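Local coordinates for glycosylation Associate Protein 2 (PDB 6OYC) that probably acts, as a member of the accessory Sec system family, in the glycosylation and export of serine-rich surface glycoproteins of Streptococcus agalactiae, at residues 187-192 and 275-280; 333-338 and 420-425. All coordinates share one frame; numbering follows the deposited sequence.

Contact 1. Residues 187-192 and 275-280; sequences ELFLEH and RHIDAI
The ring of Phe189 meets the guanidinium of Arg275 over one face: NH2 hangs above the ring centre and comes within 3.5 Å of CE1. On the opposite face lies the backbone N of Glu191, higher above the ring plane and displaced toward the rim. The guanidinium does not lie flat on the phenyl group; with the two planes 72° apart it presents an edge to the ring. This is a cation-pi contact, with Arg275 CZ 4.7 Å from the centroid of Phe189 and 7° off the ring normal. The arginine chain is extended from CG to NE, which carries its end across to the ring, while NE forms a salt bridge with Glu283. That carboxylate probably steadies the guanidinium while NH2 stays over the ring.

Ile277 adds the apolar part, its CD1 approaching Phe189 CZ obliquely at 3.5 Å; CG1 runs anti to the backbone N (chi1 -164°), reaching toward the ring. Farther along, His192 and Ile280 pass closest through their carbonyls, O to O at 4.1 Å. The imidazole is held within its own strand: ND1 donates to Leu190 O at 3.0 Å, nearly straight and in the imidazole plane.

Strand 185-195 belongs to an antiparallel sheet and pairs there with strand 251-262, whereas strand 274-277 is an edge strand of the mixed sheet, beside strand 283-289. The contact therefore joins the two sheets mainly through side chains, with Leu229 and Glu283 also touching Phe189 and helix 341-358 lying against Asp278.

Contact 2. Residues 333-338 and 420-425; sequences GGAFYI and QLLNQG
The aliphatic pair of this contact is Ala335 and Leu422, with CB of Ala335 3.9 Å from CD1 of Leu422. The leucine reaches across from its helix with CG anti to the backbone N (chi1 -169°), and its other methyl, CD2, comes loosely toward the carbonyl O of Ile338 at 4.3 Å.

Ile338 supplies the second kind of packing, hydrocarbon against a side-chain amide. Its CG1 is set between the backbone N and the carbonyl carbon (chi1 53°), which turns the end of the chain toward the helix; there CD1 lies 3.5 Å from Asn423 CG. The two side chains cross at about a right angle, and the methyl rests against the amide group in van der Waals contact.

Hydrogen bonds serve each backbone separately. Ala335 to Ile338 form a type I' beta turn, with Phe336 and Tyr337 both at positive phi. One carboxylate oxygen, Asp328 OD2, accepts from the backbone N of Ala335 and of Tyr337 and so clasps the turn, while Arg330 binds Ile338 O and His380 binds Tyr337 O. On the helical side, Gly425 N donates to Leu421 O at 2.9 Å, and Gly425 then leaves the helix with positive phi.

The turn lies in the loop between strand 323-327 and helix 341-358 of the alpha/beta-hydrolase-like domain. Helix 416-424 packs on one part of it, where Leu422 also touches His282 and Leu331; helices 372-381 and 398-403 pack on others, through Tyr375, Tyr379 and Leu398 around Ile338 and Met372 beside Phe336 and Tyr337.

Contact 1 is a surface contact between two sheets, and contact 2 a partly buried one between a tight turn and the end of a helix. They share no segment and do not touch, their centres lying 16 Å apart, yet both involve the mixed-sheet domain: residues 275-280 run from an edge strand of its sheet into the following loop, and residues 333-338 belong to a loop that leads into helix 341-358, against which Asp278 also rests. The chemistry follows the place. At the boundary between sheets a charged group sits on an aromatic face, whereas among the helices aliphatic groups and an amide fill the interface, and the polar bonds serve the turn and the helix end separately.

Contact 1. Residues 187-192 and 275-280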
# COMPACT_ATOMS: atom_id res chain seq x y z
N GLU B 187 0.39 6.52 12.43
CA GLU B 187 -0.04 7.33 11.31
C GLU B 187 -1.54 7.54 11.38
O GLU B 187 -2.30 6.62 11.66
CB GLU B 187 0.33 6.65 9.99
CG GLU B 187 1.77 6.86 9.59
CD GLU B 187 2.12 6.28 8.21
OE1 GLU B 187 1.31 5.52 7.63
OE2 GLU B 187 3.22 6.60 7.71
N LEU B 188 -1.96 8.76 11.08
CA LEU B 188 -3.35 9.10 10.90
C LEU B 188 -3.49 9.83 9.57
O LEU B 188 -2.61 10.62 9.21
CB LEU B 188 -3.85 10.01 12.05
CG LEU B 188 -3.66 9.42 13.45
CD1 LEU B 188 -3.87 10.47 14.53
CD2 LEU B 188 -4.61 8.26 13.65
N PHE B 189 -4.59 9.58 8.85
CA PHE B 189 -4.92 10.41 7.69
C PHE B 189 -6.43 10.50 7.54
O PHE B 189 -7.12 9.49 7.42
CB PHE B 189 -4.30 9.86 6.40
CG PHE B 189 -4.72 10.62 5.19
CD1 PHE B 189 -4.38 11.96 5.06
CD2 PHE B 189 -5.50 10.02 4.22
CE1 PHE B 189 -4.79 12.69 3.97
CE2 PHE B 189 -5.91 10.74 3.12
CZ PHE B 189 -5.56 12.08 3.00
N LEU B 190 -6.94 11.72 7.50
CA LEU B 190 -8.38 11.98 7.43
C LEU B 190 -8.73 12.43 6.01
O LEU B 190 -8.33 13.51 5.58
CB LEU B 190 -8.78 13.04 8.44
CG LEU B 190 -10.20 13.56 8.37
CD1 LEU B 190 -11.11 12.46 8.86
CD2 LEU B 190 -10.37 14.85 9.22
N GLU B 191 -9.46 11.59 5.28
CA GLU B 191 -10.07 12.02 4.03
C GLU B 191 -11.11 13.08 4.31
O GLU B 191 -12.07 12.83 5.04
CB GLU B 191 -10.75 10.86 3.34
CG GLU B 191 -9.89 10.01 2.54
CD GLU B 191 -10.70 8.96 1.83
OE1 GLU B 191 -10.33 7.77 1.99
OE2 GLU B 191 -11.69 9.34 1.14
N HIS B 192 -10.96 14.25 3.70
CA HIS B 192 -12.02 15.23 3.81
C HIS B 192 -11.88 16.23 2.69
O HIS B 192 -10.88 16.26 1.98
CB HIS B 192 -11.97 15.96 5.14
CG HIS B 192 -10.77 16.83 5.25
ND1 HIS B 192 -9.49 16.31 5.30
CD2 HIS B 192 -10.64 18.18 5.27
CE1 HIS B 192 -8.62 17.30 5.37
NE2 HIS B 192 -9.29 18.44 5.35
N ARG B 275 3.32 5.96 -1.17
CA ARG B 275 1.96 6.48 -1.09
C ARG B 275 1.73 7.44 -2.25
O ARG B 275 2.58 8.29 -2.54
CB ARG B 275 1.74 7.20 0.24
CG ARG B 275 0.41 7.96 0.38
CD ARG B 275 0.10 8.16 1.87
NE ARG B 275 -1.03 9.04 2.13
CZ ARG B 275 -0.95 10.36 2.23
NH1 ARG B 275 0.22 10.98 2.07
NH2 ARG B 275 -2.03 11.07 2.48
N HIS B 276 0.59 7.30 -2.92
CA HIS B 276 0.17 8.24 -3.95
C HIS B 276 -1.23 8.72 -3.63
O HIS B 276 -2.01 8.00 -3.00
CB HIS B 276 0.23 7.58 -5.35
CG HIS B 276 1.42 6.68 -5.54
ND1 HIS B 276 2.52 7.04 -6.29
CD2 HIS B 276 1.68 5.44 -5.07
CE1 HIS B 276 3.40 6.06 -6.27
NE2 HIS B 276 2.92 5.07 -5.53
N ILE B 277 -1.56 9.95 -4.05
CA ILE B 277 -2.82 10.57 -3.65
C ILE B 277 -3.27 11.57 -4.70
O ILE B 277 -2.45 12.17 -5.41
CB ILE B 277 -2.68 11.23 -2.25
CG1 ILE B 277 -4.04 11.52 -1.65
CG2 ILE B 277 -1.83 12.49 -2.31
CD1 ILE B 277 -3.98 11.59 -0.14
N ASP B 278 -4.58 11.77 -4.80
CA ASP B 278 -5.16 12.72 -5.74
C ASP B 278 -5.75 13.90 -4.99
O ASP B 278 -5.68 13.98 -3.76
CB ASP B 278 -6.20 12.02 -6.63
CG ASP B 278 -7.56 11.87 -5.97
OD1 ASP B 278 -7.66 11.90 -4.72
OD2 ASP B 278 -8.54 11.70 -6.73
N ALA B 279 -6.36 14.82 -5.74
CA ALA B 279 -6.79 16.10 -5.17
C ALA B 279 -7.75 15.93 -4.00
O ALA B 279 -7.76 16.76 -3.09
CB ALA B 279 -7.44 16.98 -6.23
N ILE B 280 -8.58 14.88 -4.00
CA ILE B 280 -9.60 14.76 -2.96
C ILE B 280 -9.19 13.82 -1.84
O ILE B 280 -10.01 13.50 -0.98
CB ILE B 280 -10.97 14.34 -3.54
CG1 ILE B 280 -10.93 12.93 -4.13
CG2 ILE B 280 -11.49 15.38 -4.53
CD1 ILE B 280 -12.32 12.26 -4.20

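Contact 2. Residues 333-338 and 420-425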
# COMPACT_ATOMS: atom_id res chain seq x y z
N GLY B 333 -13.07 -1.70 1.81
CA GLY B 333 -11.92 -2.55 1.59
C GLY B 333 -11.30 -2.38 0.21
O GLY B 333 -10.66 -3.30 -0.31
N GLY B 334 -11.51 -1.22 -0.39
CA GLY B 334 -10.99 -0.94 -1.72
C GLY B 334 -12.12 -0.46 -2.61
O GLY B 334 -13.30 -0.75 -2.36
N ALA B 335 -11.77 0.29 -3.65
CA ALA B 335 -12.75 0.79 -4.60
C ALA B 335 -12.30 0.51 -6.04
O ALA B 335 -12.54 1.32 -6.95
CB ALA B 335 -13.01 2.28 -4.38
N PHE B 336 -11.63 -0.62 -6.25
CA PHE B 336 -11.41 -1.16 -7.59
C PHE B 336 -10.52 -0.25 -8.46
O PHE B 336 -10.66 -0.21 -9.68
CB PHE B 336 -12.76 -1.42 -8.28
CG PHE B 336 -13.47 -2.64 -7.75
CD1 PHE B 336 -14.00 -2.65 -6.48
CD2 PHE B 336 -13.57 -3.80 -8.51
CE1 PHE B 336 -14.63 -3.79 -5.98
CE2 PHE B 336 -14.20 -4.93 -8.02
CZ PHE B 336 -14.73 -4.92 -6.75
N TYR B 337 -9.60 0.48 -7.83
CA TYR B 337 -8.54 1.24 -8.51
C TYR B 337 -9.07 2.26 -9.50
O TYR B 337 -8.33 2.72 -10.37
CB TYR B 337 -7.54 0.29 -9.19
CG TYR B 337 -7.00 -0.70 -8.19
CD1 TYR B 337 -5.91 -0.39 -7.39
CD2 TYR B 337 -7.63 -1.93 -7.99
CE1 TYR B 337 -5.43 -1.29 -6.44
CE2 TYR B 337 -7.14 -2.84 -7.05
CZ TYR B 337 -6.05 -2.51 -6.28
OH TYR B 337 -5.58 -3.41 -5.33
N ILE B 338 -10.33 2.67 -9.37
CA ILE B 338 -10.87 3.71 -10.24
C ILE B 338 -11.24 4.92 -9.40
O ILE B 338 -11.41 4.85 -8.18
CB ILE B 338 -12.06 3.22 -11.07
CG1 ILE B 338 -13.13 2.61 -10.18
CG2 ILE B 338 -11.60 2.18 -12.10
CD1 ILE B 338 -14.44 2.38 -10.90
N GLN B 420 -20.34 2.57 -6.57
CA GLN B 420 -21.08 3.27 -7.61
C GLN B 420 -21.31 4.73 -7.24
O GLN B 420 -21.22 5.62 -8.10
CB GLN B 420 -22.43 2.61 -7.90
CG GLN B 420 -23.18 3.32 -9.04
CD GLN B 420 -24.33 2.52 -9.63
OE1 GLN B 420 -24.23 1.31 -9.82
NE2 GLN B 420 -25.44 3.21 -9.91
N LEU B 421 -21.63 5.00 -5.96
CA LEU B 421 -21.70 6.38 -5.50
C LEU B 421 -20.39 7.11 -5.76
O LEU B 421 -20.38 8.22 -6.31
CB LEU B 421 -22.03 6.43 -4.02
CG LEU B 421 -23.52 6.42 -3.70
CD1 LEU B 421 -23.72 6.53 -2.19
CD2 LEU B 421 -24.23 7.54 -4.46
N LEU B 422 -19.27 6.50 -5.38
CA LEU B 422 -17.99 7.16 -5.62
C LEU B 422 -17.87 7.60 -7.07
O LEU B 422 -17.41 8.71 -7.35
CB LEU B 422 -16.83 6.23 -5.22
CG LEU B 422 -15.40 6.76 -5.13
CD1 LEU B 422 -14.51 5.85 -4.26
CD2 LEU B 422 -14.76 6.92 -6.49
N ASN B 423 -18.30 6.75 -8.01
CA ASN B 423 -18.00 6.97 -9.42
C ASN B 423 -19.13 7.61 -10.20
O ASN B 423 -18.87 8.34 -11.17
CB ASN B 423 -17.61 5.66 -10.11
CG ASN B 423 -16.17 5.25 -9.82
OD1 ASN B 423 -15.92 4.42 -8.94
ND2 ASN B 423 -15.21 5.84 -10.55
N GLN B 424 -20.38 7.36 -9.82
CA GLN B 424 -21.54 7.91 -10.51
C GLN B 424 -22.29 8.96 -9.72
O GLN B 424 -22.92 9.83 -10.32
CB GLN B 424 -22.52 6.79 -10.88
CG GLN B 424 -21.95 5.76 -11.83
CD GLN B 424 -21.38 6.39 -13.08
OE1 GLN B 424 -21.96 7.33 -13.64
NE2 GLN B 424 -20.23 5.88 -13.53
N GLY B 425 -22.24 8.90 -8.39
CA GLY B 425 -22.95 9.86 -7.57
C GLY B 425 -24.40 9.52 -7.28
O GLY B 425 -25.05 10.27 -6.54